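Local coordinates for fucolectin-related protein (Streptococcus pneumoniae, PDB 2WMF) that hydrolyses host carbohydrate antigens, probably of the blood-group type, as the catalytic module of a family 98 glycoside hydrolase from a human pathogen, at residues 458-463 / 479-484; 250-255 / 361-366. One frame throughout, in Å; residues are numbered along the deposited sequence.

Contact 1 is a core contact of the C-terminal β-sandwich, whereas contact 2 is only partly buried and joins two loops, one from the (β/α)8 barrel region and one from the chain that follows it. They share no strand or helix: their centres lie about 21 Å apart and their nearest atoms about 9 Å. The chemistry follows the setting. Between 458-463 and 479-484, methyl groups meet across two sheets, and polar groups and a water gather where the strands end. Between 250-255 and 361-366, a lysine to threonine hydrogen bond works beside a methionine that touches the lysine chain and a tyrosine edge. Contact 2 closes a much longer loop of chain than contact 1.

Contact 1 of 2, residues 458-463 / 479-484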
ATOM      1  N   LEU A 458     -18.282  -9.958 -18.476  1.00 10.27           N
ATOM      2  CA  LEU A 458     -18.249  -8.517 -18.235  1.00 10.38           C
ATOM      3  C   LEU A 458     -16.936  -8.021 -18.814  1.00 10.32           C
ATOM      4  O   LEU A 458     -15.867  -8.535 -18.500  1.00 10.95           O
ATOM      5  CB  LEU A 458     -18.370  -8.242 -16.732  1.00 11.36           C
ATOM      6  CG  LEU A 458     -18.416  -6.805 -16.246  1.00 12.57           C
ATOM      7  CD1 LEU A 458     -19.081  -6.739 -14.873  1.00 16.80           C
ATOM      8  CD2 LEU A 458     -17.016  -6.198 -16.139  1.00 16.38           C
ATOM      9  N   SER A 459     -17.022  -7.064 -19.711  1.00  9.69           N
ATOM     10  CA  SER A 459     -15.823  -6.424 -20.226  1.00  8.72           C
ATOM     11  C   SER A 459     -15.643  -4.978 -19.745  1.00  8.21           C
ATOM     12  O   SER A 459     -16.603  -4.263 -19.478  1.00  7.73           O
ATOM     13  CB  SER A 459     -15.930  -6.421 -21.754  1.00  9.67           C
ATOM     14  OG  SER A 459     -15.907  -7.765 -22.231  1.00 11.75           O
ATOM     15  N   LEU A 460     -14.375  -4.535 -19.716  1.00  9.30           N
ATOM     16  CA  LEU A 460     -14.030  -3.165 -19.352  1.00  9.50           C
ATOM     17  C   LEU A 460     -12.960  -2.621 -20.301  1.00  8.87           C
ATOM     18  O   LEU A 460     -11.992  -3.349 -20.659  1.00  9.21           O
ATOM     19  CB  LEU A 460     -13.489  -3.056 -17.900  1.00  8.94           C
ATOM     20  CG  LEU A 460     -14.524  -3.243 -16.796  1.00 10.67           C
ATOM     21  CD1 LEU A 460     -13.833  -3.589 -15.472  1.00 13.31           C
ATOM     22  CD2 LEU A 460     -15.254  -1.902 -16.650  1.00 15.40           C
ATOM     23  N   ASP A 461     -13.137  -1.351 -20.672  1.00  9.03           N
ATOM     24  CA  ASP A 461     -12.127  -0.555 -21.351  1.00  9.77           C
ATOM     25  C   ASP A 461     -11.753   0.518 -20.357  1.00  9.40           C
ATOM     26  O   ASP A 461     -12.616   1.289 -19.899  1.00  9.40           O
ATOM     27  CB  ASP A 461     -12.654   0.012 -22.674  1.00  9.36           C
ATOM     28  CG  ASP A 461     -11.604   0.758 -23.475  1.00 10.78           C
ATOM     29  OD1 ASP A 461     -10.408   0.580 -23.259  1.00 11.99           O
ATOM     30  OD2 ASP A 461     -12.022   1.546 -24.369  1.00 19.85           O
ATOM     31  N   LEU A 462     -10.444   0.532 -20.029  1.00  9.50           N
ATOM     32  CA  LEU A 462      -9.919   1.288 -18.905  1.00  9.29           C
ATOM     33  C   LEU A 462      -8.791   2.224 -19.356  1.00  8.21           C
ATOM     34  O   LEU A 462      -7.827   1.781 -19.929  1.00  9.04           O
ATOM     35  CB  LEU A 462      -9.290   0.371 -17.872  1.00 10.09           C
ATOM     36  CG  LEU A 462     -10.129  -0.787 -17.357  1.00 10.14           C
ATOM     37  CD1 LEU A 462      -9.263  -2.021 -16.992  1.00 13.68           C
ATOM     38  CD2 LEU A 462     -10.982  -0.255 -16.216  1.00 13.92           C
ATOM     39  N   THR A 463      -8.926   3.501 -19.063  1.00  8.11           N
ATOM     40  CA  THR A 463      -7.829   4.419 -19.275  1.00  7.89           C
ATOM     41  C   THR A 463      -6.796   4.230 -18.179  1.00  7.67           C
ATOM     42  O   THR A 463      -7.093   3.635 -17.126  1.00  7.44           O
ATOM     43  CB  THR A 463      -8.276   5.900 -19.316  1.00  6.26           C
ATOM     44  OG1 THR A 463      -8.666   6.347 -18.001  1.00 10.46           O
ATOM     45  CG2 THR A 463      -9.405   6.157 -20.331  1.00  9.00           C
ATOM     46  N   ILE A 479     -20.511  -2.886  -8.534  1.00 12.43           N
ATOM     47  CA  ILE A 479     -19.348  -2.460  -9.312  1.00 12.36           C
ATOM     48  C   ILE A 479     -18.836  -1.131  -8.743  1.00 11.16           C
ATOM     49  O   ILE A 479     -19.612  -0.173  -8.577  1.00 12.55           O
ATOM     50  CB  ILE A 479     -19.695  -2.327 -10.832  1.00 13.31           C
ATOM     51  CG1 ILE A 479     -20.099  -3.731 -11.413  1.00 13.63           C
ATOM     52  CG2 ILE A 479     -18.502  -1.758 -11.618  1.00 13.85           C
ATOM     53  CD1 ILE A 479     -21.218  -3.720 -12.329  1.00 16.60           C
ATOM     54  N   LEU A 480     -17.546  -1.097  -8.447  1.00  9.48           N
ATOM     55  CA  LEU A 480     -16.833   0.098  -8.034  1.00  9.39           C
ATOM     56  C   LEU A 480     -15.807   0.465  -9.135  1.00  9.10           C
ATOM     57  O   LEU A 480     -15.044  -0.399  -9.591  1.00  8.41           O
ATOM     58  CB  LEU A 480     -16.090  -0.152  -6.697  1.00  9.40           C
ATOM     59  CG  LEU A 480     -15.141   0.909  -6.172  1.00  9.36           C
ATOM     60  CD1 LEU A 480     -15.937   2.190  -5.870  1.00 12.24           C
ATOM     61  CD2 LEU A 480     -14.415   0.435  -4.928  1.00 10.79           C
ATOM     62  N   LEU A 481     -15.880   1.723  -9.596  1.00  8.28           N
ATOM     63  CA  LEU A 481     -14.902   2.300 -10.531  1.00  9.46           C
ATOM     64  C   LEU A 481     -14.250   3.478  -9.847  1.00  9.34           C
ATOM     65  O   LEU A 481     -14.926   4.299  -9.179  1.00  9.33           O
ATOM     66  CB  LEU A 481     -15.577   2.783 -11.819  1.00  9.70           C
ATOM     67  CG  LEU A 481     -16.501   1.846 -12.605  1.00 10.71           C
ATOM     68  CD1 LEU A 481     -17.177   2.607 -13.831  1.00  9.62           C
ATOM     69  CD2 LEU A 481     -15.780   0.538 -12.998  1.00 11.02           C
ATOM     70  N   ASN A 482     -12.937   3.615 -10.026  1.00  8.69           N
ATOM     71  CA  ASN A 482     -12.351   4.869  -9.592  1.00  8.32           C
ATOM     72  C   ASN A 482     -11.152   5.196 -10.475  1.00  8.56           C
ATOM     73  O   ASN A 482     -10.237   4.366 -10.634  1.00  8.44           O
ATOM     74  CB  ASN A 482     -11.964   4.813  -8.098  1.00  8.96           C
ATOM     75  CG  ASN A 482     -11.768   6.196  -7.480  1.00  8.64           C
ATOM     76  OD1 ASN A 482     -11.140   7.064  -8.104  1.00 10.23           O
ATOM     77  ND2 ASN A 482     -12.234   6.404  -6.224  1.00  8.85           N
ATOM     78  N   ASN A 483     -11.170   6.389 -11.074  1.00  8.19           N
ATOM     79  CA  ASN A 483     -10.055   6.826 -11.886  1.00  7.99           C
ATOM     80  C   ASN A 483      -9.488   8.187 -11.473  1.00  7.68           C
ATOM     81  O   ASN A 483      -8.867   8.878 -12.287  1.00  7.34           O
ATOM     82  CB  ASN A 483     -10.480   6.825 -13.376  1.00  8.25           C
ATOM     83  CG  ASN A 483     -11.471   7.932 -13.701  1.00  8.93           C
ATOM     84  OD1 ASN A 483     -11.931   8.672 -12.813  1.00  9.24           O
ATOM     85  ND2 ASN A 483     -11.798   8.052 -14.970  1.00  9.60           N
ATOM     86  N   TYR A 484      -9.643   8.560 -10.206  1.00  6.47           N
ATOM     87  CA  TYR A 484      -9.361   9.949  -9.783  1.00  7.78           C
ATOM     88  C   TYR A 484      -7.896  10.310 -10.088  1.00  7.27           C
ATOM     89  O   TYR A 484      -6.964   9.609  -9.642  1.00  7.95           O
ATOM     90  CB  TYR A 484      -9.610  10.142  -8.278  1.00  7.23           C
ATOM     91  CG  TYR A 484      -9.596  11.629  -7.868  1.00  7.16           C
ATOM     92  CD1 TYR A 484     -10.545  12.514  -8.349  1.00  9.53           C
ATOM     93  CD2 TYR A 484      -8.612  12.128  -7.039  1.00  8.26           C
ATOM     94  CE1 TYR A 484     -10.506  13.834  -8.045  1.00  8.99           C
ATOM     95  CE2 TYR A 484      -8.577  13.486  -6.696  1.00  8.86           C
ATOM     96  CZ  TYR A 484      -9.552  14.331  -7.177  1.00  9.74           C
ATOM     97  OH  TYR A 484      -9.533  15.681  -6.874  1.00  9.79           O
TER
HETATM   98  O   HOH W   1     -10.799   5.969 -16.781  1.00 24.86           O
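In the interior of the C-terminal β-sandwich, L458 and L460 on strand 457-462 meet I479 and L481 on strand 477-482 through the ends of their side chains. L458 CD1 comes to 4.5 Å from I479 CD1, and L460 CD2 to 4.4 Å from L481 CD2. The leucine at 458 holds CG anti to its backbone nitrogen (chi1 -177°), which sends CD1 across the gap toward the isoleucine. The two antiparallel sheets pack face to face here. One holds 457-462 between 444-449 and 529-536, the other 477-482 between 467-472 and 576-580, and the backbones are well separated, with 10.8 Å from L458 CA to I479 CA. Neighbouring strands supply more of the filling: L533 lies against L458, L460 and I479, while A468 touches both L460 and L481. Beyond the last core leucines the chemistry turns polar. A water accepts from N483 ND2 at 2.9 Å; its 2.5 Å approach to T463 OG1 is too short to be taken at face value. R529 spans the same end, bonding T463 OG1 through NE and N483 O through NH1. The amide of N483 is fixed further by G575 N at OD1 and by H573 O at ND2, which ties it to the end of strand 566-573 and to the turn that leads into 576-580. Where strand 477-482 gives out, N482 closes an Asx turn: its OD1 accepts from Y484 N at 3.0 Å with an N-H...O angle of 158°, the donor lying almost in line with the carbonyl bond.

Contact 2 of 2, residues 250-255 / 361-366; sequences KHYTNT and ETMPLY
K250 reaches T362 through a direct hydrogen bond, NZ to OG1 at 2.8 Å, with the two side chains crossing at about a right angle. The lysine does not extend straight to its partner: bends at chi2 (-68°) and chi3 (-69°) fold its methylenes past M363 before NZ arrives at the hydroxyl. On the way K250 CG passes 3.7 Å from M363 SD, and K250 CE lies 3.9 Å from M363 CG, so the lysine methylenes pass slantwise over the methionine, K250 CG nearest the sulfur and K250 CE nearest M363 CG, while the ammonium serves the threonine. M363 is bent as well and carries its terminal methyl to Y252, where M363 CE meets Y252 CE2 at 4.1 Å, at the ring edge and near its plane. The same tyrosine ring has K250 CB over the centre of one face, 3.6 Å above the plane, a CH-pi contact within 250-255. K250 therefore lies against both M363 and Y252.

T362 OG1 is also hydrogen-bonded to D360 OD1, so K250 NZ and the aspartate share the hydroxyl. W247 meets the Y252 ring edge-to-face, and S266 OG bonds Y252 O. H251, with positive phi (67°), ends helix 245-249 in a Schellman motif, which turns the chain between K250 and Y252.

The 250-255 loop belongs to the crossover between barrel strands 237-243 and 289-293. The 361-366 loop lies against two barrel-region helices: M363 and L365 rest on helix 272-283, and P364 and Y366 touch both it and helix 219-231.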
ATOM      1  N   LYS A 250      12.243   7.759 -10.247  1.00  8.56           N
ATOM      2  CA  LYS A 250      12.092   7.407 -11.683  1.00  9.30           C
ATOM      3  C   LYS A 250      12.394   8.551 -12.637  1.00  9.33           C
ATOM      4  O   LYS A 250      12.422   8.345 -13.877  1.00 10.62           O
ATOM      5  CB  LYS A 250      10.666   6.910 -11.937  1.00  8.32           C
ATOM      6  CG  LYS A 250      10.386   5.576 -11.281  1.00  9.79           C
ATOM      7  CD  LYS A 250      11.155   4.388 -11.862  1.00  9.25           C
ATOM      8  CE  LYS A 250      10.760   3.961 -13.263  1.00 10.17           C
ATOM      9  NZ  LYS A 250      11.604   2.798 -13.750  1.00 11.11           N
ATOM     10  N   HIS A 251      12.582   9.744 -12.072  1.00  9.01           N
ATOM     11  CA  HIS A 251      12.767  11.008 -12.817  1.00 10.60           C
ATOM     12  C   HIS A 251      11.484  11.427 -13.572  1.00  9.11           C
ATOM     13  O   HIS A 251      11.528  12.166 -14.585  1.00 10.82           O
ATOM     14  CB  HIS A 251      13.946  10.937 -13.817  1.00 11.19           C
ATOM     15  CG  HIS A 251      15.262  10.512 -13.231  1.00 13.46           C
ATOM     16  ND1 HIS A 251      16.368  10.294 -14.018  1.00 16.19           N
ATOM     17  CD2 HIS A 251      15.646  10.221 -11.964  1.00 18.31           C
ATOM     18  CE1 HIS A 251      17.386   9.910 -13.263  1.00 18.30           C
ATOM     19  NE2 HIS A 251      16.987   9.883 -12.007  1.00 16.38           N
ATOM     20  N   TYR A 252      10.320  10.988 -13.090  1.00  8.08           N
ATOM     21  CA  TYR A 252       9.071  11.369 -13.669  1.00  8.36           C
ATOM     22  C   TYR A 252       8.623  12.729 -13.154  1.00  8.62           C
ATOM     23  O   TYR A 252       9.005  13.141 -12.071  1.00  8.66           O
ATOM     24  CB  TYR A 252       8.013  10.299 -13.375  1.00  9.25           C
ATOM     25  CG  TYR A 252       8.223   8.939 -13.980  1.00  8.99           C
ATOM     26  CD1 TYR A 252       9.100   8.732 -15.033  1.00  9.62           C
ATOM     27  CD2 TYR A 252       7.461   7.856 -13.559  1.00  9.53           C
ATOM     28  CE1 TYR A 252       9.243   7.483 -15.601  1.00  8.70           C
ATOM     29  CE2 TYR A 252       7.591   6.612 -14.124  1.00  9.90           C
ATOM     30  CZ  TYR A 252       8.493   6.443 -15.152  1.00  9.27           C
ATOM     31  OH  TYR A 252       8.637   5.225 -15.736  1.00 11.82           O
ATOM     32  N   THR A 253       7.777  13.395 -13.933  1.00  9.23           N
ATOM     33  CA  THR A 253       7.300  14.755 -13.650  1.00  9.14           C
ATOM     34  C   THR A 253       5.771  14.833 -13.815  1.00  9.17           C
ATOM     35  O   THR A 253       5.055  14.012 -13.242  1.00 10.15           O
ATOM     36  CB  THR A 253       8.109  15.788 -14.456  1.00 10.39           C
ATOM     37  OG1 THR A 253       8.048  15.462 -15.849  1.00 10.05           O
ATOM     38  CG2 THR A 253       9.541  15.790 -13.957  1.00 11.08           C
ATOM     39  N   ASN A 254       5.251  15.735 -14.643  1.00  9.89           N
ATOM     40  CA  ASN A 254       3.811  15.746 -14.920  1.00  8.81           C
ATOM     41  C   ASN A 254       3.374  14.423 -15.539  1.00  8.92           C
ATOM     42  O   ASN A 254       4.163  13.751 -16.228  1.00  8.72           O
ATOM     43  CB  ASN A 254       3.477  16.915 -15.844  1.00  9.17           C
ATOM     44  CG  ASN A 254       2.009  17.279 -15.843  1.00 11.40           C
ATOM     45  OD1 ASN A 254       1.211  16.712 -15.091  1.00 10.96           O
ATOM     46  ND2 ASN A 254       1.642  18.221 -16.705  1.00 11.45           N
ATOM     47  N   THR A 255       2.121  14.033 -15.358  1.00  8.96           N
ATOM     48  CA  THR A 255       1.679  12.733 -15.870  1.00  8.35           C
ATOM     49  C   THR A 255       1.985  12.613 -17.381  1.00  8.61           C
ATOM     50  O   THR A 255       1.601  13.484 -18.174  1.00  9.55           O
ATOM     51  CB  THR A 255       0.164  12.523 -15.634  1.00  7.74           C
ATOM     52  OG1 THR A 255      -0.183  13.132 -14.394  1.00  7.87           O
ATOM     53  CG2 THR A 255      -0.192  11.023 -15.618  1.00  8.75           C
ATOM     54  N   GLU A 361      10.090  -4.673 -12.121  1.00  9.21           N
ATOM     55  CA  GLU A 361      10.128  -4.663 -10.647  1.00  9.05           C
ATOM     56  C   GLU A 361      10.540  -3.313 -10.058  1.00  8.78           C
ATOM     57  O   GLU A 361      10.530  -3.149  -8.837  1.00  8.82           O
ATOM     58  CB  GLU A 361      10.972  -5.777 -10.092  1.00  9.79           C
ATOM     59  CG  GLU A 361      10.412  -7.180 -10.208  1.00 10.39           C
ATOM     60  CD  GLU A 361      11.073  -8.080  -9.199  1.00  8.79           C
ATOM     61  OE1 GLU A 361      10.744  -7.919  -7.994  1.00  8.50           O
ATOM     62  OE2 GLU A 361      11.913  -8.901  -9.628  1.00 10.99           O
ATOM     63  N   THR A 362      10.869  -2.328 -10.909  1.00  8.20           N
ATOM     64  CA  THR A 362      11.170  -0.989 -10.432  1.00  8.18           C
ATOM     65  C   THR A 362       9.898  -0.243 -10.024  1.00  8.02           C
ATOM     66  O   THR A 362       9.975   0.747  -9.310  1.00  8.50           O
ATOM     67  CB  THR A 362      11.995  -0.104 -11.410  1.00  7.77           C
ATOM     68  OG1 THR A 362      11.157   0.385 -12.453  1.00  8.22           O
ATOM     69  CG2 THR A 362      13.211  -0.858 -11.933  1.00  9.67           C
ATOM     70  N   MET A 363       8.746  -0.741 -10.486  1.00  8.14           N
ATOM     71  CA  MET A 363       7.466  -0.109 -10.232  1.00  7.84           C
ATOM     72  C   MET A 363       6.433  -1.133  -9.743  1.00  7.61           C
ATOM     73  O   MET A 363       6.607  -2.331  -9.907  1.00  7.67           O
ATOM     74  CB  MET A 363       6.970   0.553 -11.524  1.00  8.79           C
ATOM     75  CG  MET A 363       7.875   1.727 -11.927  1.00  9.51           C
ATOM     76  SD  MET A 363       7.627   3.138 -10.842  1.00 10.49           S
ATOM     77  CE  MET A 363       6.056   3.794 -11.518  1.00  9.94           C
ATOM     78  N   PRO A 364       5.413  -0.635  -9.056  1.00  8.28           N
ATOM     79  CA  PRO A 364       4.591  -1.556  -8.263  1.00  7.44           C
ATOM     80  C   PRO A 364       3.482  -2.269  -9.003  1.00  8.19           C
ATOM     81  O   PRO A 364       2.967  -3.284  -8.490  1.00  7.48           O
ATOM     82  CB  PRO A 364       3.979  -0.614  -7.195  1.00  7.85           C
ATOM     83  CG  PRO A 364       3.912   0.714  -7.875  1.00  7.40           C
ATOM     84  CD  PRO A 364       5.134   0.768  -8.720  1.00  9.50           C
ATOM     85  N   LEU A 365       3.040  -1.759 -10.160  1.00  7.18           N
ATOM     86  CA  LEU A 365       1.823  -2.325 -10.753  1.00  8.28           C
ATOM     87  C   LEU A 365       2.112  -3.711 -11.342  1.00  8.14           C
ATOM     88  O   LEU A 365       3.156  -3.942 -11.920  1.00 10.32           O
ATOM     89  CB  LEU A 365       1.194  -1.394 -11.802  1.00  7.12           C
ATOM     90  CG  LEU A 365       0.917   0.045 -11.371  1.00  7.12           C
ATOM     91  CD1 LEU A 365       0.318   0.891 -12.538  1.00  8.46           C
ATOM     92  CD2 LEU A 365       0.025   0.064 -10.099  1.00  8.25           C
ATOM     93  N   TYR A 366       1.153  -4.625 -11.152  1.00  7.84           N
ATOM     94  CA  TYR A 366       1.260  -5.966 -11.742  1.00  7.81           C
ATOM     95  C   TYR A 366       0.545  -6.008 -13.115  1.00  8.06           C
ATOM     96  O   TYR A 366      -0.490  -5.388 -13.292  1.00  8.10           O
ATOM     97  CB  TYR A 366       0.626  -6.999 -10.821  1.00  7.89           C
ATOM     98  CG  TYR A 366       1.445  -7.194  -9.562  1.00  7.33           C
ATOM     99  CD1 TYR A 366       2.822  -7.427  -9.649  1.00  8.59           C
ATOM    100  CD2 TYR A 366       0.874  -7.077  -8.283  1.00  9.62           C
ATOM    101  CE1 TYR A 366       3.590  -7.616  -8.503  1.00  7.84           C
ATOM    102  CE2 TYR A 366       1.646  -7.273  -7.130  1.00 10.98           C
ATOM    103  CZ  TYR A 366       3.003  -7.546  -7.236  1.00  8.54           C
ATOM    104  OH  TYR A 366       3.783  -7.757  -6.104  1.00  9.47           O
TER